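Local atomic coordinates of spherulin 3A (Physarum polycephalum, PDB entry 1HDF), a protein that serves as a structural protein of the beta/gamma-crystallin family and binds two calcium ions per chain. Residues F16-V21 with V47-V52; W28-N33 with M94-F99; V34-S39 with K62-N67; A58-D63 with D89-M94. All coordinates share one frame; numbering follows the deposited sequence.

Interaction 1 (F16-V21 with V47-V52). With CA (calcium ion), chain C.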
# COMPACT_ATOMS: atom_id res chain seq x y z
N PHE A 16 -14.23 -6.16 11.65
CA PHE A 16 -14.93 -7.43 11.56
C PHE A 16 -16.30 -7.19 10.95
O PHE A 16 -17.06 -6.38 11.46
CB PHE A 16 -15.11 -8.06 12.94
CG PHE A 16 -13.84 -8.56 13.57
CD1 PHE A 16 -12.66 -8.69 12.82
CD2 PHE A 16 -13.82 -8.93 14.92
CE1 PHE A 16 -11.48 -9.18 13.41
CE2 PHE A 16 -12.65 -9.42 15.51
CZ PHE A 16 -11.48 -9.55 14.76
N LEU A 17 -16.59 -7.89 9.86
CA LEU A 17 -17.86 -7.78 9.17
C LEU A 17 -18.65 -9.07 9.41
O LEU A 17 -18.13 -10.16 9.20
CB LEU A 17 -17.63 -7.57 7.67
CG LEU A 17 -16.80 -6.33 7.29
CD1 LEU A 17 -16.63 -6.26 5.77
CD2 LEU A 17 -17.48 -5.06 7.82
N TYR A 18 -19.89 -8.94 9.87
CA TYR A 18 -20.72 -10.10 10.15
C TYR A 18 -21.94 -10.13 9.24
O TYR A 18 -22.56 -9.10 8.99
CB TYR A 18 -21.17 -10.10 11.61
CG TYR A 18 -20.04 -9.98 12.60
CD1 TYR A 18 -19.43 -8.75 12.85
CD2 TYR A 18 -19.59 -11.09 13.30
CE1 TYR A 18 -18.39 -8.64 13.77
CE2 TYR A 18 -18.55 -11.00 14.22
CZ TYR A 18 -17.95 -9.77 14.44
OH TYR A 18 -16.90 -9.68 15.33
N LYS A 19 -22.29 -11.33 8.77
CA LYS A 19 -23.43 -11.48 7.87
C LYS A 19 -24.79 -11.21 8.54
O LYS A 19 -25.71 -10.71 7.89
CB LYS A 19 -23.43 -12.88 7.26
CG LYS A 19 -24.44 -13.07 6.15
CD LYS A 19 -24.25 -14.40 5.44
CE LYS A 19 -25.23 -14.56 4.30
NZ LYS A 19 -25.00 -15.84 3.56
N HIS A 20 -24.91 -11.53 9.82
CA HIS A 20 -26.17 -11.28 10.51
C HIS A 20 -25.99 -10.20 11.55
O HIS A 20 -24.87 -9.84 11.91
CB HIS A 20 -26.70 -12.56 11.16
CG HIS A 20 -27.04 -13.63 10.18
ND1 HIS A 20 -27.31 -14.93 10.56
CD2 HIS A 20 -27.13 -13.60 8.83
CE1 HIS A 20 -27.55 -15.66 9.48
NE2 HIS A 20 -27.45 -14.88 8.42
N VAL A 21 -27.11 -9.67 12.05
CA VAL A 21 -27.04 -8.63 13.06
C VAL A 21 -26.48 -9.23 14.35
O VAL A 21 -26.33 -10.45 14.46
CB VAL A 21 -28.43 -8.03 13.33
CG1 VAL A 21 -28.90 -7.27 12.11
CG2 VAL A 21 -29.40 -9.13 13.68
N VAL A 47 -23.56 -7.92 4.62
CA VAL A 47 -23.14 -7.43 5.93
C VAL A 47 -24.28 -6.78 6.73
O VAL A 47 -25.00 -5.93 6.21
CB VAL A 47 -21.96 -6.44 5.80
CG1 VAL A 47 -21.54 -5.92 7.17
CG2 VAL A 47 -20.79 -7.14 5.13
N SER A 48 -24.43 -7.17 7.99
CA SER A 48 -25.48 -6.63 8.83
C SER A 48 -25.00 -5.99 10.12
O SER A 48 -25.72 -5.17 10.69
CB SER A 48 -26.50 -7.73 9.13
OG SER A 48 -27.09 -8.18 7.92
N SER A 49 -23.81 -6.36 10.59
CA SER A 49 -23.23 -5.79 11.81
C SER A 49 -21.72 -5.58 11.63
O SER A 49 -21.08 -6.27 10.84
CB SER A 49 -23.50 -6.68 13.03
OG SER A 49 -22.88 -7.95 12.90
N VAL A 50 -21.16 -4.62 12.37
CA VAL A 50 -19.74 -4.30 12.23
C VAL A 50 -19.02 -3.95 13.54
O VAL A 50 -19.64 -3.47 14.49
CB VAL A 50 -19.54 -3.10 11.26
CG1 VAL A 50 -18.05 -2.84 11.02
CG2 VAL A 50 -20.26 -3.37 9.96
N LYS A 51 -17.72 -4.19 13.57
CA LYS A 51 -16.87 -3.86 14.72
C LYS A 51 -15.60 -3.23 14.18
O LYS A 51 -14.94 -3.79 13.30
CB LYS A 51 -16.52 -5.12 15.51
CG LYS A 51 -17.63 -5.68 16.37
CD LYS A 51 -17.12 -6.87 17.15
CE LYS A 51 -18.09 -7.29 18.26
NZ LYS A 51 -17.58 -8.48 19.01
N VAL A 52 -15.24 -2.06 14.70
CA VAL A 52 -14.03 -1.37 14.26
C VAL A 52 -13.03 -1.29 15.41
O VAL A 52 -13.38 -0.91 16.54
CB VAL A 52 -14.35 0.07 13.75
CG1 VAL A 52 -13.12 0.65 13.05
CG2 VAL A 52 -15.53 0.04 12.79
CA CA C . -27.04 -9.76 6.28
O HOH W 1 -27.46 -11.53 4.57
O HOH W 2 -29.54 -10.17 7.00
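Two N-H groups and one C-H converge on Tyr-18 O. Ser-48 N is the strongest, at 2.9 Å from Tyr-18 O, with an almost straight bond (177°) nearly along the C=O axis. Ser-49 N adds a weak bond, and Val-47 CA a CA-H...O contact. With Ser-48 and Ser-49 both set against Tyr-18, this is a classic beta bulge. It lies at the end of an antiparallel strand pair in the first Greek key of the beta/gamma-crystallin fold. Regular pairing precedes it: Tyr-18 N bonds Ser-49 O, and Phe-16 exchanges two backbone bonds with Lys-51.

On one face Leu-17 and Val-50 lie side by side, with Leu-17 CD2 3.9 Å from Val-50 CG2. On the other, Tyr-18 and Lys-51 cross obliquely. With Tyr-18 CG anti to the carbonyl carbon (chi1 -54°), Ser-49 O meets the edge of the ring in its plane, and Tyr-18 OH lies 3.4 Å from Lys-51 CD. The amine of Lys-51 bonds Asn-9 of the N-terminal arm. An alanine here in place of Tyr-18 would remove the ring and would probably leave the aliphatic chain of Lys-51 less well packed. Ser-49 OG touches Tyr-18 CB at 3.0 Å and donates to His-20 O at 2.9 Å.

Beyond the bulge, Lys-19 O and Ser-48 OG come together because both bind calcium. Val-46 O, Asp-89 OD1 and two waters complete the site. The calcium lies 2.3 Å from Ser-48 OG, which is also hydrogen-bonded to Asn-88 ND2.

Interaction 2 (W28-N33 with M94-F99)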
# COMPACT_ATOMS: atom_id res chain seq x y z
N TRP A 28 -15.92 -11.87 8.64
CA TRP A 28 -14.72 -11.55 7.88
C TRP A 28 -13.88 -10.47 8.58
O TRP A 28 -14.41 -9.49 9.12
CB TRP A 28 -15.10 -11.03 6.48
CG TRP A 28 -15.75 -12.05 5.57
CD1 TRP A 28 -15.11 -12.91 4.72
CD2 TRP A 28 -17.15 -12.28 5.39
NE1 TRP A 28 -16.03 -13.66 4.03
CE2 TRP A 28 -17.29 -13.29 4.42
CE3 TRP A 28 -18.31 -11.72 5.96
CZ2 TRP A 28 -18.54 -13.77 4.00
CZ3 TRP A 28 -19.55 -12.20 5.54
CH2 TRP A 28 -19.65 -13.21 4.57
N LYS A 29 -12.57 -10.68 8.59
CA LYS A 29 -11.66 -9.70 9.17
C LYS A 29 -11.07 -8.98 7.97
O LYS A 29 -10.55 -9.61 7.05
CB LYS A 29 -10.55 -10.38 9.97
CG LYS A 29 -9.43 -9.41 10.35
CD LYS A 29 -8.69 -9.82 11.61
CE LYS A 29 -7.87 -11.08 11.41
NZ LYS A 29 -7.17 -11.47 12.67
N VAL A 30 -11.16 -7.66 7.98
CA VAL A 30 -10.64 -6.86 6.89
C VAL A 30 -9.62 -5.84 7.38
O VAL A 30 -9.77 -5.28 8.47
CB VAL A 30 -11.76 -6.08 6.18
CG1 VAL A 30 -11.17 -5.20 5.09
CG2 VAL A 30 -12.78 -7.05 5.60
N THR A 31 -8.59 -5.61 6.58
CA THR A 31 -7.58 -4.61 6.89
C THR A 31 -7.35 -3.93 5.54
O THR A 31 -7.72 -4.47 4.50
CB THR A 31 -6.25 -5.24 7.35
OG1 THR A 31 -5.67 -5.95 6.26
CG2 THR A 31 -6.47 -6.18 8.53
N GLY A 32 -6.74 -2.75 5.56
CA GLY A 32 -6.50 -2.05 4.31
C GLY A 32 -7.84 -1.72 3.67
O GLY A 32 -8.85 -1.62 4.37
N ASN A 33 -7.86 -1.58 2.35
CA ASN A 33 -9.09 -1.25 1.64
C ASN A 33 -9.55 -2.36 0.71
O ASN A 33 -8.76 -3.16 0.23
CB ASN A 33 -8.89 0.04 0.83
CG ASN A 33 -8.25 1.14 1.63
OD1 ASN A 33 -8.50 1.28 2.83
ND2 ASN A 33 -7.42 1.95 0.97
N MSE A 94 -15.13 -0.75 0.99
CA MSE A 94 -14.82 -0.20 2.28
C MSE A 94 -13.36 0.23 2.38
O MSE A 94 -12.50 -0.38 1.76
CB MSE A 94 -15.15 -1.24 3.36
CG MSE A 94 -14.79 -0.84 4.79
SE MSE A 94 -15.45 -2.08 6.13
CE MSE A 94 -14.09 -3.44 5.97
N ILE A 95 -13.12 1.29 3.15
CA ILE A 95 -11.78 1.82 3.39
C ILE A 95 -11.49 1.70 4.88
O ILE A 95 -12.29 2.12 5.72
CB ILE A 95 -11.67 3.32 2.99
CG1 ILE A 95 -11.68 3.46 1.47
CG2 ILE A 95 -10.39 3.91 3.55
CD1 ILE A 95 -11.68 4.89 0.98
N VAL A 96 -10.35 1.10 5.21
CA VAL A 96 -9.94 0.95 6.60
C VAL A 96 -8.67 1.77 6.77
O VAL A 96 -7.65 1.48 6.15
CB VAL A 96 -9.64 -0.52 6.96
CG1 VAL A 96 -9.21 -0.61 8.41
CG2 VAL A 96 -10.87 -1.39 6.71
N ALA A 97 -8.74 2.81 7.59
CA ALA A 97 -7.60 3.69 7.81
C ALA A 97 -7.25 3.81 9.28
O ALA A 97 -8.13 3.91 10.14
CB ALA A 97 -7.88 5.06 7.21
N THR A 98 -5.95 3.82 9.57
CA THR A 98 -5.47 3.92 10.95
C THR A 98 -4.68 5.19 11.21
O THR A 98 -4.29 5.91 10.29
CB THR A 98 -4.56 2.74 11.31
OG1 THR A 98 -3.31 2.87 10.61
CG2 THR A 98 -5.23 1.42 10.92
N PHE A 99 -4.44 5.45 12.49
CA PHE A 99 -3.68 6.63 12.89
C PHE A 99 -3.10 6.32 14.26
O PHE A 99 -3.55 5.38 14.93
CB PHE A 99 -4.60 7.85 12.96
CG PHE A 99 -5.75 7.70 13.92
CD1 PHE A 99 -5.56 7.88 15.29
CD2 PHE A 99 -7.01 7.33 13.46
CE1 PHE A 99 -6.61 7.70 16.18
CE2 PHE A 99 -8.07 7.15 14.35
CZ PHE A 99 -7.86 7.33 15.71
O HOH W 3 -6.48 2.69 4.06
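Val-30 and Met-94, a selenomethionine, meet tip to tip. The Met-94 chain runs out extended, then bends at chi3 (80°). The bend brings Met-94 CE to 3.5 Å from Val-30 CG1, and Val-30 CB is equally near. Val-96 comes to the same valine obliquely, with Val-96 CG2 4.2 Å from Val-30 CG1. Leu-17 also packs on Val-30 and Met-94.

Asn-33 and Ile-95 are turned differently. They lie side by side and point the same way, with Asn-33 OD1 3.3 Å from Ile-95 CG2. The contact spans the two sheets of the crystallin sandwich. Strand 27-30 belongs to one sheet and strand 93-98 to the other. After strand 27-30 the chain crosses to the second sheet through Thr-31 and Gly-32. Strand 33-34 then joins that sheet, the exchange of a strand between Greek keys seen in this family. Gly-32 has a positive phi (63°), which favours glycine.

The N-H of Val-96 is shared by two oxygens. The better bond goes to Asn-33 OD1 at 3.0 Å, with the donor in the plane of the side-chain carbonyl. The other, to Gly-32 O at 3.2 Å, is weak and bent (125°). A water lies 2.8 Å from Asn-33 OD1, and the same water is 2.7 Å from Val-96 O. Phe-59 of the second subunit packs on Ile-95, and Ala-97 of that subunit packs on Asn-33.

Interaction 3 (V34-S39 with K62-N67). With CA (calcium ion), chain D.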
# COMPACT_ATOMS: atom_id res chain seq x y z
N VAL A 34 -10.85 -2.39 0.46
CA VAL A 34 -11.43 -3.37 -0.44
C VAL A 34 -12.38 -2.58 -1.34
O VAL A 34 -13.46 -2.19 -0.89
CB VAL A 34 -12.22 -4.45 0.34
CG1 VAL A 34 -12.89 -5.43 -0.64
CG2 VAL A 34 -11.28 -5.18 1.29
N TYR A 35 -11.97 -2.34 -2.58
CA TYR A 35 -12.78 -1.55 -3.51
C TYR A 35 -13.94 -2.28 -4.16
O TYR A 35 -14.75 -1.67 -4.86
CB TYR A 35 -11.90 -0.92 -4.60
CG TYR A 35 -11.22 -1.90 -5.51
CD1 TYR A 35 -11.90 -2.50 -6.58
CD2 TYR A 35 -9.88 -2.25 -5.31
CE1 TYR A 35 -11.26 -3.41 -7.42
CE2 TYR A 35 -9.24 -3.17 -6.14
CZ TYR A 35 -9.93 -3.75 -7.20
OH TYR A 35 -9.27 -4.64 -8.02
N ASP A 36 -14.03 -3.59 -3.92
CA ASP A 36 -15.14 -4.37 -4.47
C ASP A 36 -15.35 -5.66 -3.68
O ASP A 36 -14.61 -6.63 -3.84
CB ASP A 36 -14.90 -4.72 -5.94
CG ASP A 36 -16.17 -5.15 -6.65
OD1 ASP A 36 -17.15 -5.52 -5.97
OD2 ASP A 36 -16.20 -5.13 -7.90
N PHE A 37 -16.36 -5.65 -2.82
CA PHE A 37 -16.70 -6.79 -1.99
C PHE A 37 -17.01 -8.02 -2.84
O PHE A 37 -17.15 -9.13 -2.32
CB PHE A 37 -17.89 -6.44 -1.10
CG PHE A 37 -17.51 -5.71 0.16
CD1 PHE A 37 -16.40 -4.89 0.20
CD2 PHE A 37 -18.27 -5.87 1.31
CE1 PHE A 37 -16.04 -4.22 1.37
CE2 PHE A 37 -17.92 -5.20 2.49
CZ PHE A 37 -16.80 -4.38 2.52
N ARG A 38 -17.13 -7.80 -4.14
CA ARG A 38 -17.41 -8.88 -5.09
C ARG A 38 -16.20 -9.79 -5.24
O ARG A 38 -16.32 -10.91 -5.72
CB ARG A 38 -17.75 -8.30 -6.46
CG ARG A 38 -19.21 -8.37 -6.85
CD ARG A 38 -20.01 -7.26 -6.27
NE ARG A 38 -20.70 -6.50 -7.31
CZ ARG A 38 -20.09 -5.71 -8.18
NH1 ARG A 38 -18.78 -5.57 -8.15
NH2 ARG A 38 -20.81 -5.06 -9.10
N SER A 39 -15.03 -9.29 -4.85
CA SER A 39 -13.80 -10.05 -4.96
C SER A 39 -13.75 -11.16 -3.92
O SER A 39 -12.89 -12.04 -4.00
CB SER A 39 -12.59 -9.13 -4.80
OG SER A 39 -12.63 -8.44 -3.56
N LYS A 62 -22.12 1.98 -0.26
CA LYS A 62 -23.20 1.17 -0.79
C LYS A 62 -22.79 0.48 -2.08
O LYS A 62 -23.23 -0.63 -2.35
CB LYS A 62 -24.44 2.02 -1.04
CG LYS A 62 -25.63 1.20 -1.50
CD LYS A 62 -26.93 1.93 -1.21
CE LYS A 62 -28.11 0.98 -1.31
NZ LYS A 62 -29.39 1.68 -1.02
N ASP A 63 -21.96 1.15 -2.87
CA ASP A 63 -21.51 0.59 -4.14
C ASP A 63 -20.03 0.25 -4.10
O ASP A 63 -19.33 0.56 -3.14
CB ASP A 63 -21.78 1.56 -5.29
CG ASP A 63 -23.25 1.92 -5.41
OD1 ASP A 63 -24.10 1.07 -5.09
OD2 ASP A 63 -23.56 3.05 -5.85
N ASP A 64 -19.56 -0.39 -5.16
CA ASP A 64 -18.16 -0.76 -5.28
C ASP A 64 -17.36 0.49 -5.63
O ASP A 64 -17.93 1.52 -6.00
CB ASP A 64 -17.98 -1.77 -6.40
CG ASP A 64 -18.35 -1.19 -7.75
OD1 ASP A 64 -19.53 -0.85 -7.94
OD2 ASP A 64 -17.45 -1.06 -8.62
N ARG A 65 -16.04 0.39 -5.51
CA ARG A 65 -15.14 1.49 -5.84
C ARG A 65 -15.44 2.79 -5.10
O ARG A 65 -15.22 3.89 -5.62
CB ARG A 65 -15.14 1.71 -7.35
CG ARG A 65 -14.57 0.51 -8.08
CD ARG A 65 -14.69 0.62 -9.59
NE ARG A 65 -13.98 -0.47 -10.25
CZ ARG A 65 -14.28 -1.76 -10.11
NH1 ARG A 65 -15.29 -2.13 -9.33
NH2 ARG A 65 -13.56 -2.68 -10.74
N PHE A 66 -15.96 2.66 -3.89
CA PHE A 66 -16.25 3.80 -3.03
C PHE A 66 -17.26 4.81 -3.56
O PHE A 66 -17.12 6.01 -3.35
CB PHE A 66 -14.92 4.51 -2.71
CG PHE A 66 -13.77 3.56 -2.56
CD1 PHE A 66 -13.78 2.57 -1.58
CD2 PHE A 66 -12.68 3.62 -3.42
CE1 PHE A 66 -12.73 1.65 -1.47
CE2 PHE A 66 -11.63 2.71 -3.32
CZ PHE A 66 -11.65 1.73 -2.34
N ASN A 67 -18.30 4.32 -4.24
CA ASN A 67 -19.35 5.18 -4.78
C ASN A 67 -20.64 4.95 -4.00
O ASN A 67 -20.75 3.98 -3.25
CB ASN A 67 -19.60 4.88 -6.26
CG ASN A 67 -18.38 5.12 -7.11
OD1 ASN A 67 -17.79 6.20 -7.09
ND2 ASN A 67 -17.98 4.11 -7.89
CA CA D . -24.32 -2.67 -2.84
O HOH W 4 -24.48 -1.51 -5.31
O HOH W 5 -24.56 -4.04 -5.08
O HOH W 6 -27.02 -1.98 -2.85
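Arg-65 leaves its CB with CG anti to the carbonyl carbon (chi1 -64°), and CG passes 3.9 Å from Tyr-35 O. The chain stays extended to NE, which bonds Glu-100 O of the second subunit. At the tip, Arg-65 NH1 meets Asp-64 OD2 at 2.5 Å, on the anti lone pair and near the guanidinium plane. Arg-65 NH1 also makes a weak, longer salt bridge of 3.4 Å to Asp-36 OD2. Arg-65 NH2 lies 4.1 Å from Tyr-35 CE1. The tyrosine covers one guanidinium face with CD1, but the two planes are 71° apart, so they are not stacked.

Asp-36 also pairs with Arg-38, making a four-residue charge network. An alanine here in place of Arg-65 would remove the guanidinium and would probably leave Asp-36 OD2 and Asp-64 OD2, 4.3 Å apart, to repel each other more strongly.

The backbones are joined by a nearly straight bond from Arg-65 N to Tyr-35 O, at 2.5 Å. Beside it, Phe-66 CZ packs on Tyr-35 CB at 3.5 Å. Arg-65 and Phe-66 both have positive phi. They lie in the turn linking strands 56-61 and 70-73, the folded hairpin characteristic of crystallin Greek keys.

Interaction 4 (A58-D63 with D89-M94). With CA (calcium ion), chain D; CA (calcium ion), chain C.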
# COMPACT_ATOMS: atom_id res chain seq x y z
N ALA A 58 -13.38 3.45 9.70
CA ALA A 58 -13.88 2.60 8.64
C ALA A 58 -14.93 3.35 7.84
O ALA A 58 -15.80 4.01 8.40
CB ALA A 58 -14.48 1.34 9.23
N PHE A 59 -14.82 3.27 6.52
CA PHE A 59 -15.78 3.93 5.64
C PHE A 59 -16.43 2.86 4.76
O PHE A 59 -15.78 2.23 3.92
CB PHE A 59 -15.06 4.98 4.78
CG PHE A 59 -14.40 6.07 5.59
CD1 PHE A 59 -13.16 5.87 6.18
CD2 PHE A 59 -15.03 7.30 5.77
CE1 PHE A 59 -12.56 6.87 6.96
CE2 PHE A 59 -14.44 8.30 6.54
CZ PHE A 59 -13.20 8.08 7.14
N ILE A 60 -17.72 2.65 4.97
CA ILE A 60 -18.47 1.65 4.21
C ILE A 60 -19.31 2.32 3.13
O ILE A 60 -20.01 3.29 3.39
CB ILE A 60 -19.37 0.83 5.16
CG1 ILE A 60 -20.24 1.78 5.99
CG2 ILE A 60 -18.51 -0.02 6.08
CD1 ILE A 60 -21.21 1.07 6.91
N PHE A 61 -19.24 1.78 1.91
CA PHE A 61 -19.96 2.34 0.76
C PHE A 61 -21.02 1.40 0.21
O PHE A 61 -20.83 0.18 0.19
CB PHE A 61 -18.97 2.69 -0.35
CG PHE A 61 -17.92 3.65 0.09
CD1 PHE A 61 -16.91 3.24 0.96
CD2 PHE A 61 -17.99 4.99 -0.28
CE1 PHE A 61 -16.00 4.15 1.46
CE2 PHE A 61 -17.09 5.91 0.21
CZ PHE A 61 -16.09 5.50 1.08
N LYS A 62 -22.12 1.98 -0.26
CA LYS A 62 -23.20 1.17 -0.79
C LYS A 62 -22.79 0.48 -2.08
O LYS A 62 -23.23 -0.63 -2.35
CB LYS A 62 -24.44 2.02 -1.04
CG LYS A 62 -25.63 1.20 -1.50
CD LYS A 62 -26.93 1.93 -1.21
CE LYS A 62 -28.11 0.98 -1.31
NZ LYS A 62 -29.39 1.68 -1.02
N ASP A 63 -21.96 1.15 -2.87
CA ASP A 63 -21.51 0.59 -4.14
C ASP A 63 -20.03 0.25 -4.10
O ASP A 63 -19.33 0.56 -3.14
CB ASP A 63 -21.78 1.56 -5.29
CG ASP A 63 -23.25 1.92 -5.41
OD1 ASP A 63 -24.10 1.07 -5.09
OD2 ASP A 63 -23.56 3.05 -5.85
N ASP A 89 -27.26 -5.20 4.32
CA ASP A 89 -27.12 -5.98 3.08
C ASP A 89 -26.93 -5.09 1.86
O ASP A 89 -27.64 -5.25 0.86
CB ASP A 89 -28.35 -6.86 2.85
CG ASP A 89 -28.60 -7.83 3.99
OD1 ASP A 89 -27.62 -8.29 4.61
OD2 ASP A 89 -29.78 -8.14 4.25
N ALA A 90 -25.99 -4.16 1.91
CA ALA A 90 -25.79 -3.26 0.77
C ALA A 90 -24.37 -2.75 0.57
O ALA A 90 -24.08 -2.13 -0.45
CB ALA A 90 -26.74 -2.08 0.88
N ILE A 91 -23.49 -3.00 1.54
CA ILE A 91 -22.11 -2.54 1.43
C ILE A 91 -21.39 -3.28 0.32
O ILE A 91 -21.48 -4.51 0.21
CB ILE A 91 -21.36 -2.73 2.76
CG1 ILE A 91 -22.05 -1.90 3.85
CG2 ILE A 91 -19.91 -2.29 2.61
CD1 ILE A 91 -21.47 -2.09 5.23
N SER A 92 -20.68 -2.54 -0.52
CA SER A 92 -19.97 -3.14 -1.64
C SER A 92 -18.50 -2.75 -1.74
O SER A 92 -17.80 -3.18 -2.65
CB SER A 92 -20.70 -2.83 -2.94
OG SER A 92 -22.04 -3.30 -2.90
N SER A 93 -18.04 -1.91 -0.82
CA SER A 93 -16.65 -1.48 -0.77
C SER A 93 -16.39 -0.85 0.60
O SER A 93 -17.33 -0.46 1.29
CB SER A 93 -16.31 -0.48 -1.90
OG SER A 93 -17.04 0.72 -1.81
N MSE A 94 -15.13 -0.75 0.99
CA MSE A 94 -14.82 -0.20 2.28
C MSE A 94 -13.36 0.23 2.38
O MSE A 94 -12.50 -0.38 1.76
CB MSE A 94 -15.15 -1.24 3.36
CG MSE A 94 -14.79 -0.84 4.79
SE MSE A 94 -15.45 -2.08 6.13
CE MSE A 94 -14.09 -3.44 5.97
CA CA D . -24.32 -2.67 -2.84
CA CA C . -27.04 -9.76 6.28
O HOH W 4 -24.48 -1.51 -5.31
O HOH W 2 -29.54 -10.17 7.00
O HOH W 1 -27.46 -11.53 4.57
O HOH W 5 -24.56 -4.04 -5.08
O HOH W 6 -27.02 -1.98 -2.85
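Two carbonyl oxygens, Lys-62 O and Ala-90 O, lie only 2.6 Å apart. A calcium ion reconciles them, bound by Lys-62 O at 2.4 Å and by Ala-90 O at a similar distance. Ser-92 OG is a third ligand, again at 2.4 Å from the calcium, and is hydrogen-bonded to Asn-44 ND2. Asp-45 OD1 and three waters complete the site. Asp-63 OD1 accepts from one of these waters, so it acts in the second shell.

The backbone holds these ligands in place. Ser-92 N bonds Phe-61 O at 2.8 Å, nearly along the C=O axis. Phe-61 N bonds Ser-93 O almost straight (171°), but from above the carbonyl plane. Ser-93 OG sits between its backbone N and carbonyl carbon (chi1 63°). From there Ser-93 OG donates to Asp-63 O at 2.7 Å and bonds Phe-66 N as well. Ser-93 O also meets the edge of the Phe-61 ring in its plane, and that ring stacks on Phe-70.

On the other face the contact is apolar. Ile-60 crosses Ile-91 obliquely, with their CD1 atoms 3.6 Å apart, Ile-60 CD1 to Ile-91 CD1. Ile-60 CG2 also lies 3.7 Å from Met-94 SE. Asp-89 turns to the other calcium, giving it OD1. Calcium held by backbone oxygens, a serine and an aspartate drawn from both Greek keys is characteristic of calcium-binding beta/gamma-crystallin domains.

Overall arrangement
Interaction 1 lies within one sheet and interaction 4 within the other; interaction 2 bridges the sheets, and interaction 3 joins two loops. Interactions 1 and 4 are equivalent places in the two Greek keys, centres about 12 Å apart. Each brings backbone oxygen and a serine hydroxyl to a calcium. The keys exchange ligands: Asp-89 of interaction 4 binds the calcium of interaction 1, and Asp-45 of the first key binds that of interaction 4. Val-47 O bonds Asp-89 N at 3.0 Å. Interaction 3, centred about 6 Å from interaction 4, shares its Lys-62 and Asp-63. Interaction 2 shares Met-94 with interaction 4 and meets Leu-17 of interaction 1. Interactions 2, 3 and 4 touch the second subunit.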